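Local coordinates for protein pyridoxal kinase (Entamoeba histolytica, PDB 4S1H) that probably phosphorylates pyridoxal at the expense of ATP to give pyridoxal 5'-phosphate, and binds ADP and magnesium, at residues K163-L168 with I176-I181; C191-T196 with I232-A237; D128-L133 with S148-L153; Y107-P112 with Y222-W227. One frame throughout, in Å; residues are numbered along the deposited sequence.

How the interactions relate
Four contacts tie helices to strands, and to one another, around a nucleotide and metal site. Interaction 1 carries T179 and S180, which hold ADP, while interaction 4 carries D111, a magnesium ligand; their centres lie about 16 Å apart and they meet where L177 CD2 packs 3.8 Å from L224 CD2. Interaction 2 shares a sheet with interaction 1, I176 O lying 2.9 Å from S192 N, and its helix follows that of interaction 4, with I232 N 3.0 Å from W227 O. Interaction 3 sits on the other face of strand 107-110, with L150 CD1 3.9 Å from P112 CG, and borders interaction 1 through T151 and A164. Interactions 2 and 3 do not touch.

Interaction 1. Residues K163-L168 with I176-I181. With ADP (adenosine-5'-diphosphate), chain C.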
# COMPACT_ATOMS: atom_id res chain seq x y z
N LYS A 163 -14.75 -33.18 -7.36
CA LYS A 163 -14.24 -34.22 -6.46
C LYS A 163 -13.25 -33.66 -5.42
O LYS A 163 -13.30 -34.05 -4.24
CB LYS A 163 -13.57 -35.34 -7.26
CG LYS A 163 -14.45 -36.09 -8.21
CD LYS A 163 -13.63 -37.18 -8.91
CE LYS A 163 -14.36 -37.96 -9.99
NZ LYS A 163 -13.42 -38.95 -10.62
N ALA A 164 -12.38 -32.75 -5.83
CA ALA A 164 -11.41 -32.18 -4.92
C ALA A 164 -12.12 -31.25 -3.93
O ALA A 164 -11.77 -31.22 -2.74
CB ALA A 164 -10.32 -31.44 -5.70
N CYS A 165 -13.13 -30.50 -4.39
CA CYS A 165 -13.88 -29.61 -3.47
C CYS A 165 -14.57 -30.43 -2.39
O CYS A 165 -14.63 -30.02 -1.24
CB CYS A 165 -14.93 -28.78 -4.22
SG CYS A 165 -14.22 -27.41 -5.16
N HIS A 166 -15.09 -31.59 -2.76
CA HIS A 166 -15.71 -32.46 -1.77
C HIS A 166 -14.80 -32.69 -0.55
O HIS A 166 -15.23 -32.55 0.62
CB HIS A 166 -16.12 -33.77 -2.42
CG HIS A 166 -16.70 -34.77 -1.46
ND1 HIS A 166 -17.97 -34.63 -0.94
CD2 HIS A 166 -16.15 -35.84 -0.85
CE1 HIS A 166 -18.21 -35.62 -0.11
NE2 HIS A 166 -17.12 -36.37 -0.03
N ILE A 167 -13.54 -33.00 -0.83
CA ILE A 167 -12.58 -33.36 0.21
C ILE A 167 -12.49 -32.19 1.21
O ILE A 167 -12.55 -32.37 2.43
CB ILE A 167 -11.17 -33.62 -0.38
CG1 ILE A 167 -11.15 -34.87 -1.29
CG2 ILE A 167 -10.13 -33.74 0.71
CD1 ILE A 167 -11.45 -36.18 -0.61
N LEU A 168 -12.45 -30.99 0.67
CA LEU A 168 -12.32 -29.80 1.52
C LEU A 168 -13.60 -29.44 2.24
O LEU A 168 -13.55 -29.01 3.40
CB LEU A 168 -11.80 -28.62 0.71
CG LEU A 168 -10.43 -28.86 0.09
CD1 LEU A 168 -10.00 -27.54 -0.55
CD2 LEU A 168 -9.37 -29.35 1.07
N ILE A 176 -15.94 -22.74 -1.75
CA ILE A 176 -14.70 -22.85 -2.49
C ILE A 176 -14.95 -22.24 -3.84
O ILE A 176 -15.81 -22.72 -4.58
CB ILE A 176 -14.20 -24.29 -2.63
CG1 ILE A 176 -14.03 -24.99 -1.25
CG2 ILE A 176 -12.90 -24.35 -3.41
CD1 ILE A 176 -14.03 -26.49 -1.36
N LEU A 177 -14.23 -21.17 -4.17
CA LEU A 177 -14.26 -20.54 -5.45
C LEU A 177 -12.98 -20.96 -6.16
O LEU A 177 -11.90 -20.50 -5.83
CB LEU A 177 -14.31 -19.00 -5.29
CG LEU A 177 -14.58 -18.23 -6.56
CD1 LEU A 177 -15.98 -18.47 -7.09
CD2 LEU A 177 -14.35 -16.74 -6.34
N VAL A 178 -13.10 -21.86 -7.14
CA VAL A 178 -11.98 -22.30 -7.94
C VAL A 178 -11.87 -21.31 -9.10
O VAL A 178 -12.74 -21.24 -9.94
CB VAL A 178 -12.14 -23.75 -8.46
CG1 VAL A 178 -10.83 -24.18 -9.08
CG2 VAL A 178 -12.55 -24.68 -7.33
N THR A 179 -10.82 -20.51 -9.08
CA THR A 179 -10.79 -19.25 -9.86
C THR A 179 -10.45 -19.49 -11.32
O THR A 179 -10.68 -18.62 -12.17
CB THR A 179 -9.82 -18.21 -9.26
OG1 THR A 179 -8.49 -18.72 -9.18
CG2 THR A 179 -10.27 -17.82 -7.87
N SER A 180 -9.81 -20.62 -11.61
CA SER A 180 -9.45 -20.94 -12.97
C SER A 180 -9.22 -22.42 -13.14
O SER A 180 -8.44 -23.03 -12.41
CB SER A 180 -8.19 -20.19 -13.46
OG SER A 180 -7.06 -20.38 -12.65
N ILE A 181 -9.97 -22.97 -14.09
CA ILE A 181 -9.83 -24.34 -14.57
C ILE A 181 -9.76 -24.23 -16.08
O ILE A 181 -10.68 -23.71 -16.71
CB ILE A 181 -11.03 -25.22 -14.17
CG1 ILE A 181 -11.23 -25.24 -12.66
CG2 ILE A 181 -10.84 -26.63 -14.73
CD1 ILE A 181 -12.63 -25.66 -12.23
PB ADP C . -4.08 -16.78 -9.97
O1B ADP C . -3.55 -17.88 -10.87
O2B ADP C . -3.25 -15.51 -10.02
O3B ADP C . -4.41 -17.31 -8.61
PA ADP C . -6.28 -16.96 -11.85
O1A ADP C . -7.23 -18.02 -11.36
O2A ADP C . -5.28 -17.31 -12.91
O3A ADP C . -5.49 -16.33 -10.58
O5' ADP C . -7.09 -15.70 -12.35
C5' ADP C . -8.06 -15.02 -11.57
C4' ADP C . -9.09 -14.49 -12.53
O4' ADP C . -8.45 -13.62 -13.46
C3' ADP C . -9.72 -15.60 -13.35
O3' ADP C . -10.89 -16.12 -12.71
C2' ADP C . -10.01 -14.91 -14.65
O2' ADP C . -11.24 -14.21 -14.56
C1' ADP C . -8.90 -13.88 -14.79
N9 ADP C . -7.76 -14.29 -15.64
C8 ADP C . -6.53 -14.71 -15.29
N7 ADP C . -5.76 -14.97 -16.37
C5 ADP C . -6.51 -14.70 -17.45
C6 ADP C . -6.31 -14.73 -18.92
N6 ADP C . -5.13 -15.13 -19.42
N1 ADP C . -7.36 -14.37 -19.69
C2 ADP C . -8.55 -13.97 -19.17
N3 ADP C . -8.79 -13.91 -17.84
C4 ADP C . -7.82 -14.25 -16.96
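C165 lays its sulfur against the branched methyls of the neighbouring strand, with SG 3.8 Å from I176 CG2 and 3.9 Å from V178 CG2. I176 answers with its longer arm: CG1 stands beside the backbone N (chi1 -56°), and this carries CD1 up under the helix, 3.6 Å from C165 O and 3.7 Å from L168 CB. Helix and strand axes approach to 10.2 Å and run roughly antiparallel, at 145°. This is a layer interface of the ribokinase-like alpha/beta fold, in which helix 158-170 leads through a short loop into strand 175-183 and covers one face of it, I176 and V178 turning toward the helix while L177 points away, onto L224. Past V178 the strand changes character and becomes part of the nucleotide pocket. T179 departs from the extended backbone (psi -22°), which probably lets two consecutive hydroxyls converge on one oxygen of the alpha-phosphate: T179 OG1 donates to ADP O1A at 2.6 Å and S180 OG to O1A at 2.7 Å. The ribose is held as well, since ADP O3' donates to T179 O at 2.6 Å. N143 ND2, I209 N and G217 N add further hydrogen bonds to the nucleotide.

Interaction 2. Residues C191-T196 with I232-A237; sequences CSFKDT and IPLEHA
Just beside L234, the leucine that meets C191 and F193, A237 N donates to P233 O at 2.9 Å and closes the first turn of helix 234-250, with P233 at the N-cap. The turn presents L234 to the strand. Its CG, anti to the backbone N (chi1 -176°), stretches the side chain toward the strand, and CD2 alone makes the close approaches. That methyl meets the far end of the F193 ring obliquely, 3.9 Å from F193 CZ and 4.0 Å from F193 CE2, the two side chains coming from opposite directions. C191, two residues earlier on strand 186-193 and turned to the same face, adds its sulfur, with C191 SG 4.1 Å from L234 CD2. V175 of the adjacent strand touches all three side chains and extends the apolar patch. S192 points to the other face of the sheet, where its OG is hydrogen-bonded to H169 NE2. The contact joins an inner strand of the antiparallel sheet to the start of the helix that follows helix 216-229. No hydrogen bond or ion pair crosses it, so cohesion probably rests on dispersion and on partial shielding of these apolar groups from water.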
# COMPACT_ATOMS: atom_id res chain seq x y z
N CYS A 191 -17.89 -22.22 -8.42
CA CYS A 191 -18.22 -21.87 -7.04
C CYS A 191 -18.98 -23.03 -6.45
O CYS A 191 -20.06 -23.38 -6.95
CB CYS A 191 -19.08 -20.63 -6.98
SG CYS A 191 -19.12 -19.94 -5.32
N SER A 192 -18.40 -23.64 -5.41
CA SER A 192 -18.90 -24.88 -4.85
C SER A 192 -19.22 -24.62 -3.37
O SER A 192 -18.40 -24.08 -2.64
CB SER A 192 -17.83 -25.95 -4.93
OG SER A 192 -18.21 -27.17 -4.31
N PHE A 193 -20.39 -25.10 -2.94
CA PHE A 193 -20.88 -24.93 -1.57
C PHE A 193 -20.96 -26.27 -0.85
O PHE A 193 -21.42 -27.30 -1.42
CB PHE A 193 -22.25 -24.27 -1.55
CG PHE A 193 -22.26 -22.90 -2.13
CD1 PHE A 193 -22.41 -22.70 -3.48
CD2 PHE A 193 -22.11 -21.79 -1.29
CE1 PHE A 193 -22.43 -21.45 -4.03
CE2 PHE A 193 -22.12 -20.51 -1.83
CZ PHE A 193 -22.27 -20.33 -3.20
N LYS A 194 -20.53 -26.28 0.40
CA LYS A 194 -20.75 -27.44 1.29
C LYS A 194 -22.24 -27.71 1.47
O LYS A 194 -22.69 -28.87 1.43
CB LYS A 194 -20.09 -27.20 2.66
CG LYS A 194 -20.30 -28.29 3.70
CD LYS A 194 -19.56 -27.98 4.99
CE LYS A 194 -19.87 -28.99 6.08
NZ LYS A 194 -19.29 -30.33 5.80
N ASP A 195 -23.00 -26.63 1.64
CA ASP A 195 -24.45 -26.74 1.83
C ASP A 195 -25.15 -26.45 0.50
O ASP A 195 -25.40 -25.29 0.15
CB ASP A 195 -24.87 -25.73 2.91
CG ASP A 195 -26.37 -25.70 3.12
OD1 ASP A 195 -27.10 -26.43 2.41
OD2 ASP A 195 -26.82 -24.91 3.98
N THR A 196 -25.46 -27.51 -0.23
CA THR A 196 -26.13 -27.41 -1.51
C THR A 196 -27.66 -27.36 -1.40
O THR A 196 -28.33 -27.08 -2.39
CB THR A 196 -25.75 -28.59 -2.39
OG1 THR A 196 -26.10 -29.81 -1.72
CG2 THR A 196 -24.25 -28.57 -2.64
N ILE A 232 -23.10 -7.05 -1.16
CA ILE A 232 -23.56 -7.67 -2.43
C ILE A 232 -23.57 -9.20 -2.26
O ILE A 232 -22.60 -9.75 -1.77
CB ILE A 232 -22.62 -7.26 -3.60
CG1 ILE A 232 -22.54 -5.74 -3.72
CG2 ILE A 232 -23.04 -7.86 -4.94
CD1 ILE A 232 -23.87 -5.04 -3.82
N PRO A 233 -24.65 -9.88 -2.67
CA PRO A 233 -24.62 -11.36 -2.63
C PRO A 233 -23.47 -11.94 -3.43
O PRO A 233 -23.07 -11.39 -4.46
CB PRO A 233 -25.97 -11.76 -3.27
CG PRO A 233 -26.85 -10.57 -3.10
CD PRO A 233 -25.93 -9.38 -3.20
N LEU A 234 -22.92 -13.03 -2.92
CA LEU A 234 -21.76 -13.67 -3.51
C LEU A 234 -21.77 -13.81 -5.01
O LEU A 234 -20.77 -13.49 -5.63
CB LEU A 234 -21.49 -15.01 -2.82
CG LEU A 234 -20.23 -15.75 -3.26
CD1 LEU A 234 -19.01 -14.94 -2.87
CD2 LEU A 234 -20.20 -17.11 -2.61
N GLU A 235 -22.86 -14.34 -5.60
CA GLU A 235 -22.98 -14.52 -7.05
C GLU A 235 -22.68 -13.24 -7.81
O GLU A 235 -21.94 -13.24 -8.79
CB GLU A 235 -24.38 -14.99 -7.48
CG GLU A 235 -24.64 -16.44 -7.28
CD GLU A 235 -25.99 -16.84 -7.86
OE1 GLU A 235 -26.51 -16.10 -8.73
OE2 GLU A 235 -26.53 -17.87 -7.41
N HIS A 236 -23.29 -12.15 -7.34
CA HIS A 236 -23.15 -10.85 -7.99
C HIS A 236 -21.76 -10.27 -7.72
O HIS A 236 -21.18 -9.66 -8.64
CB HIS A 236 -24.29 -9.93 -7.55
CG HIS A 236 -25.65 -10.44 -7.93
ND1 HIS A 236 -26.18 -10.28 -9.19
CD2 HIS A 236 -26.56 -11.18 -7.24
CE1 HIS A 236 -27.37 -10.87 -9.25
NE2 HIS A 236 -27.61 -11.43 -8.08
N ALA A 237 -21.20 -10.48 -6.51
CA ALA A 237 -19.84 -10.03 -6.17
C ALA A 237 -18.83 -10.71 -7.08
O ALA A 237 -17.95 -10.08 -7.64
CB ALA A 237 -19.51 -10.29 -4.70

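Interaction 3. Residues D128-L133 with S148-L153; sequences DSMKEL and SFLTGL
F149 offers its backbone to the opposing helix: its carbonyl oxygen, F149 O, lies 3.4 Å from K131 CE. L150 comes next and meets K131 twice, through L150 O, 3.6 Å from K131 CE, and through its methyl CD2, 4.1 Å from K131 CG. K131, extended beyond CG, runs antiparallel alongside the L150 side chain, bringing its ammonium end beside the carbonyls near the end of helix 144-151. K131 NZ, 4.0 Å from F149 O, makes no hydrogen bond there, though its charge would probably be favourable beside that carbonyl. The same L150 CD2 also packs 3.9 Å from M130 CG, on the more buried side, where M130 continues onto C110 and P112. T151 then faces away and its OG1 accepts from L153 N at 3.3 Å, an ST turn. G152 leaves the helix with positive phi (76°) while its N still donates to S148 O. L153 finally turns its carbonyl back to the helix, where S148 OG donates to L153 O from above the carbonyl plane. Two helices on either side of strand 139-140 in sequence, packed together, the first covering one face of strand 107-110, belong to the outer helical layer of the ribokinase-like alpha/beta fold.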
# COMPACT_ATOMS: atom_id res chain seq x y z
N ASP A 128 1.71 -27.73 3.47
CA ASP A 128 1.12 -28.44 4.59
C ASP A 128 0.50 -27.51 5.63
O ASP A 128 -0.57 -27.78 6.16
CB ASP A 128 2.13 -29.38 5.24
CG ASP A 128 2.56 -30.50 4.31
OD1 ASP A 128 1.77 -30.88 3.41
OD2 ASP A 128 3.70 -30.96 4.47
N SER A 129 1.17 -26.38 5.89
CA SER A 129 0.64 -25.42 6.84
C SER A 129 -0.62 -24.76 6.28
O SER A 129 -1.56 -24.50 7.02
CB SER A 129 1.71 -24.39 7.26
OG SER A 129 2.05 -23.51 6.21
N MET A 130 -0.65 -24.48 4.98
CA MET A 130 -1.86 -23.95 4.33
C MET A 130 -3.05 -24.92 4.42
O MET A 130 -4.18 -24.47 4.51
CB MET A 130 -1.58 -23.62 2.87
CG MET A 130 -2.65 -22.82 2.16
SD MET A 130 -3.03 -21.19 2.86
CE MET A 130 -1.44 -20.67 3.56
N LYS A 131 -2.79 -26.22 4.38
CA LYS A 131 -3.87 -27.20 4.55
C LYS A 131 -4.56 -27.05 5.89
O LYS A 131 -5.77 -27.36 6.00
CB LYS A 131 -3.34 -28.63 4.36
CG LYS A 131 -2.91 -28.97 2.95
CD LYS A 131 -2.36 -30.40 2.91
CE LYS A 131 -2.13 -30.88 1.50
NZ LYS A 131 -1.86 -32.34 1.47
N GLU A 132 -3.83 -26.55 6.90
CA GLU A 132 -4.41 -26.27 8.21
C GLU A 132 -5.09 -24.92 8.25
O GLU A 132 -6.19 -24.81 8.78
CB GLU A 132 -3.36 -26.40 9.32
CG GLU A 132 -2.85 -27.83 9.57
CD GLU A 132 -3.96 -28.85 9.82
OE1 GLU A 132 -4.88 -28.58 10.62
OE2 GLU A 132 -3.92 -29.95 9.21
N LEU A 133 -4.46 -23.91 7.68
CA LEU A 133 -5.07 -22.57 7.67
C LEU A 133 -6.45 -22.53 6.98
O LEU A 133 -7.37 -21.91 7.46
CB LEU A 133 -4.12 -21.55 7.01
CG LEU A 133 -4.61 -20.10 6.99
CD1 LEU A 133 -4.89 -19.58 8.39
CD2 LEU A 133 -3.59 -19.22 6.30
N SER A 148 -5.43 -28.62 -6.35
CA SER A 148 -4.75 -29.89 -6.43
C SER A 148 -3.70 -30.09 -5.33
O SER A 148 -3.61 -31.17 -4.74
CB SER A 148 -4.12 -30.02 -7.82
OG SER A 148 -3.46 -31.25 -7.97
N PHE A 149 -2.93 -29.05 -5.04
CA PHE A 149 -1.93 -29.11 -3.96
C PHE A 149 -2.56 -29.24 -2.58
O PHE A 149 -1.97 -29.86 -1.71
CB PHE A 149 -1.00 -27.88 -3.96
CG PHE A 149 -0.07 -27.80 -5.16
CD1 PHE A 149 0.39 -28.95 -5.80
CD2 PHE A 149 0.37 -26.56 -5.63
CE1 PHE A 149 1.24 -28.88 -6.89
CE2 PHE A 149 1.22 -26.49 -6.73
CZ PHE A 149 1.66 -27.64 -7.36
N LEU A 150 -3.74 -28.67 -2.38
CA LEU A 150 -4.41 -28.73 -1.09
C LEU A 150 -5.10 -30.06 -0.84
O LEU A 150 -5.45 -30.34 0.31
CB LEU A 150 -5.43 -27.61 -0.96
CG LEU A 150 -4.88 -26.21 -0.91
CD1 LEU A 150 -6.01 -25.21 -1.11
CD2 LEU A 150 -4.15 -26.01 0.42
N THR A 151 -5.34 -30.86 -1.89
CA THR A 151 -6.09 -32.12 -1.76
C THR A 151 -5.31 -33.37 -2.16
O THR A 151 -5.68 -34.50 -1.78
CB THR A 151 -7.37 -32.08 -2.60
OG1 THR A 151 -7.04 -31.89 -3.98
CG2 THR A 151 -8.28 -31.00 -2.14
N GLY A 152 -4.24 -33.21 -2.94
CA GLY A 152 -3.53 -34.35 -3.51
C GLY A 152 -4.22 -35.00 -4.70
O GLY A 152 -3.86 -36.11 -5.09
N LEU A 153 -5.24 -34.34 -5.25
CA LEU A 153 -5.99 -34.83 -6.41
C LEU A 153 -5.65 -33.99 -7.64
O LEU A 153 -5.40 -32.79 -7.55
CB LEU A 153 -7.49 -34.74 -6.14
CG LEU A 153 -8.10 -35.66 -5.08
CD1 LEU A 153 -9.62 -35.66 -5.15
CD2 LEU A 153 -7.58 -37.09 -5.23

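Interaction 4. Residues Y107-P112 with Y222-W227. With MG (magnesium ion), chain D.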
# COMPACT_ATOMS: atom_id res chain seq x y z
N TYR A 107 -15.55 -12.73 8.97
CA TYR A 107 -15.56 -13.43 7.70
C TYR A 107 -14.11 -13.54 7.17
O TYR A 107 -13.46 -12.54 6.86
CB TYR A 107 -16.46 -12.69 6.71
CG TYR A 107 -16.72 -13.39 5.38
CD1 TYR A 107 -17.78 -14.29 5.23
CD2 TYR A 107 -15.95 -13.12 4.26
CE1 TYR A 107 -18.03 -14.91 4.01
CE2 TYR A 107 -16.18 -13.74 3.03
CZ TYR A 107 -17.23 -14.63 2.91
OH TYR A 107 -17.46 -15.24 1.69
N PHE A 108 -13.61 -14.77 7.06
CA PHE A 108 -12.23 -15.01 6.64
C PHE A 108 -12.19 -15.59 5.25
O PHE A 108 -12.68 -16.70 5.00
CB PHE A 108 -11.56 -15.90 7.68
CG PHE A 108 -10.17 -16.39 7.32
CD1 PHE A 108 -9.31 -15.68 6.47
CD2 PHE A 108 -9.72 -17.60 7.85
CE1 PHE A 108 -8.04 -16.16 6.18
CE2 PHE A 108 -8.44 -18.04 7.59
CZ PHE A 108 -7.60 -17.33 6.76
N LEU A 109 -11.65 -14.81 4.32
CA LEU A 109 -11.34 -15.24 2.97
C LEU A 109 -9.87 -15.63 2.94
O LEU A 109 -8.99 -14.78 3.09
CB LEU A 109 -11.62 -14.12 1.96
CG LEU A 109 -11.48 -14.45 0.46
CD1 LEU A 109 -12.14 -13.35 -0.36
CD2 LEU A 109 -10.06 -14.65 -0.00
N CYS A 110 -9.59 -16.90 2.74
CA CYS A 110 -8.25 -17.42 2.62
C CYS A 110 -7.95 -17.61 1.14
O CYS A 110 -8.61 -18.40 0.46
CB CYS A 110 -8.09 -18.74 3.38
SG CYS A 110 -6.43 -19.43 3.31
N ASP A 111 -6.98 -16.87 0.64
CA ASP A 111 -6.54 -17.03 -0.74
C ASP A 111 -5.21 -17.76 -0.70
O ASP A 111 -4.17 -17.15 -0.48
CB ASP A 111 -6.35 -15.63 -1.34
CG ASP A 111 -6.14 -15.64 -2.81
OD1 ASP A 111 -6.54 -16.62 -3.46
OD2 ASP A 111 -5.64 -14.61 -3.34
N PRO A 112 -5.22 -19.08 -0.88
CA PRO A 112 -3.98 -19.84 -0.80
C PRO A 112 -3.14 -19.55 -2.04
O PRO A 112 -3.62 -19.71 -3.14
CB PRO A 112 -4.47 -21.28 -0.75
CG PRO A 112 -5.77 -21.28 -1.47
CD PRO A 112 -6.35 -19.89 -1.32
N TYR A 222 -9.46 -9.23 -3.88
CA TYR A 222 -9.82 -7.96 -3.21
C TYR A 222 -11.04 -7.26 -3.80
O TYR A 222 -11.80 -6.65 -3.06
CB TYR A 222 -8.62 -7.01 -3.12
CG TYR A 222 -7.59 -7.59 -2.19
CD1 TYR A 222 -7.78 -7.58 -0.79
CD2 TYR A 222 -6.44 -8.16 -2.68
CE1 TYR A 222 -6.83 -8.15 0.07
CE2 TYR A 222 -5.50 -8.73 -1.83
CZ TYR A 222 -5.71 -8.72 -0.47
OH TYR A 222 -4.79 -9.27 0.39
N ILE A 223 -11.29 -7.43 -5.09
CA ILE A 223 -12.53 -6.86 -5.66
C ILE A 223 -13.74 -7.66 -5.12
O ILE A 223 -14.72 -7.06 -4.68
CB ILE A 223 -12.54 -6.82 -7.20
CG1 ILE A 223 -11.38 -5.94 -7.72
CG2 ILE A 223 -13.87 -6.24 -7.69
CD1 ILE A 223 -11.14 -6.02 -9.22
N LEU A 224 -13.64 -8.98 -5.19
CA LEU A 224 -14.70 -9.85 -4.62
C LEU A 224 -15.01 -9.52 -3.16
O LEU A 224 -16.16 -9.26 -2.79
CB LEU A 224 -14.25 -11.31 -4.73
CG LEU A 224 -15.11 -12.34 -4.00
CD1 LEU A 224 -16.51 -12.32 -4.56
CD2 LEU A 224 -14.44 -13.69 -4.12
N LEU A 225 -13.96 -9.44 -2.33
CA LEU A 225 -14.13 -9.10 -0.90
C LEU A 225 -14.76 -7.73 -0.71
O LEU A 225 -15.63 -7.58 0.14
CB LEU A 225 -12.79 -9.10 -0.18
CG LEU A 225 -12.87 -8.79 1.31
CD1 LEU A 225 -13.44 -9.98 2.07
CD2 LEU A 225 -11.50 -8.37 1.81
N SER A 226 -14.31 -6.73 -1.48
CA SER A 226 -14.88 -5.38 -1.35
C SER A 226 -16.40 -5.43 -1.58
O SER A 226 -17.15 -4.85 -0.82
CB SER A 226 -14.23 -4.40 -2.31
OG SER A 226 -12.85 -4.29 -2.01
N TRP A 227 -16.87 -6.16 -2.61
CA TRP A 227 -18.31 -6.22 -2.86
C TRP A 227 -19.06 -7.03 -1.79
O TRP A 227 -20.14 -6.64 -1.39
CB TRP A 227 -18.60 -6.80 -4.24
CG TRP A 227 -18.33 -5.86 -5.36
CD1 TRP A 227 -17.56 -6.11 -6.43
CD2 TRP A 227 -18.84 -4.52 -5.52
NE1 TRP A 227 -17.55 -5.02 -7.27
CE2 TRP A 227 -18.31 -4.02 -6.72
CE3 TRP A 227 -19.69 -3.69 -4.76
CZ2 TRP A 227 -18.58 -2.72 -7.18
CZ3 TRP A 227 -19.94 -2.39 -5.21
CH2 TRP A 227 -19.39 -1.92 -6.42
MG MG D . -6.60 -17.10 -5.40
O HOH W 1 -5.14 -15.52 -5.91
O HOH W 2 -5.11 -18.38 -5.18
O HOH W 3 -8.19 -15.46 -5.75
O HOH W 4 -6.82 -17.57 -7.39
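L109 points from strand 107-110 straight at helix 216-229, and its CD1 meets two consecutive leucines there, 4.3 Å from L225 CB and 4.4 Å from L224 CD2. This is one face of the alpha/beta/alpha core of the ribokinase-like fold, in which a mostly parallel sheet is covered by helices. The strand sorts its side chains by alternation: L109 and D111 turn toward helix 216-229, whereas F108 is directed to the other face, where L133 of helix 124-133 touches it. L109 is extended, with CG anti to the backbone N (chi1 -174°), and its CD1 methyl reaches both leucines, which lie on different sides of it at roughly a right angle. L224 leans in directly from the helix; L225 leaves it at an angle, touching L109 CD1 with its CB, and its side chain also touches V80 of strand 78-81. The approach is easy rather than tight, with no polar bond between the segments.

Where the strand gives way to a loop, at the end of the sheet that forms the active site in this fold, D111 serves the metal. Its carboxylate binds magnesium through one oxygen, OD1 at 2.0 Å, while OD2 stays 3.4 Å from the ion. Four waters and T141 O complete six ligands, and one of the waters donates to P112 O at 2.9 Å. On the helix, Y222 O is gripped by two donors from opposite faces of its plane: S226 N at 3.0 Å and S226 OG at 2.8 Å.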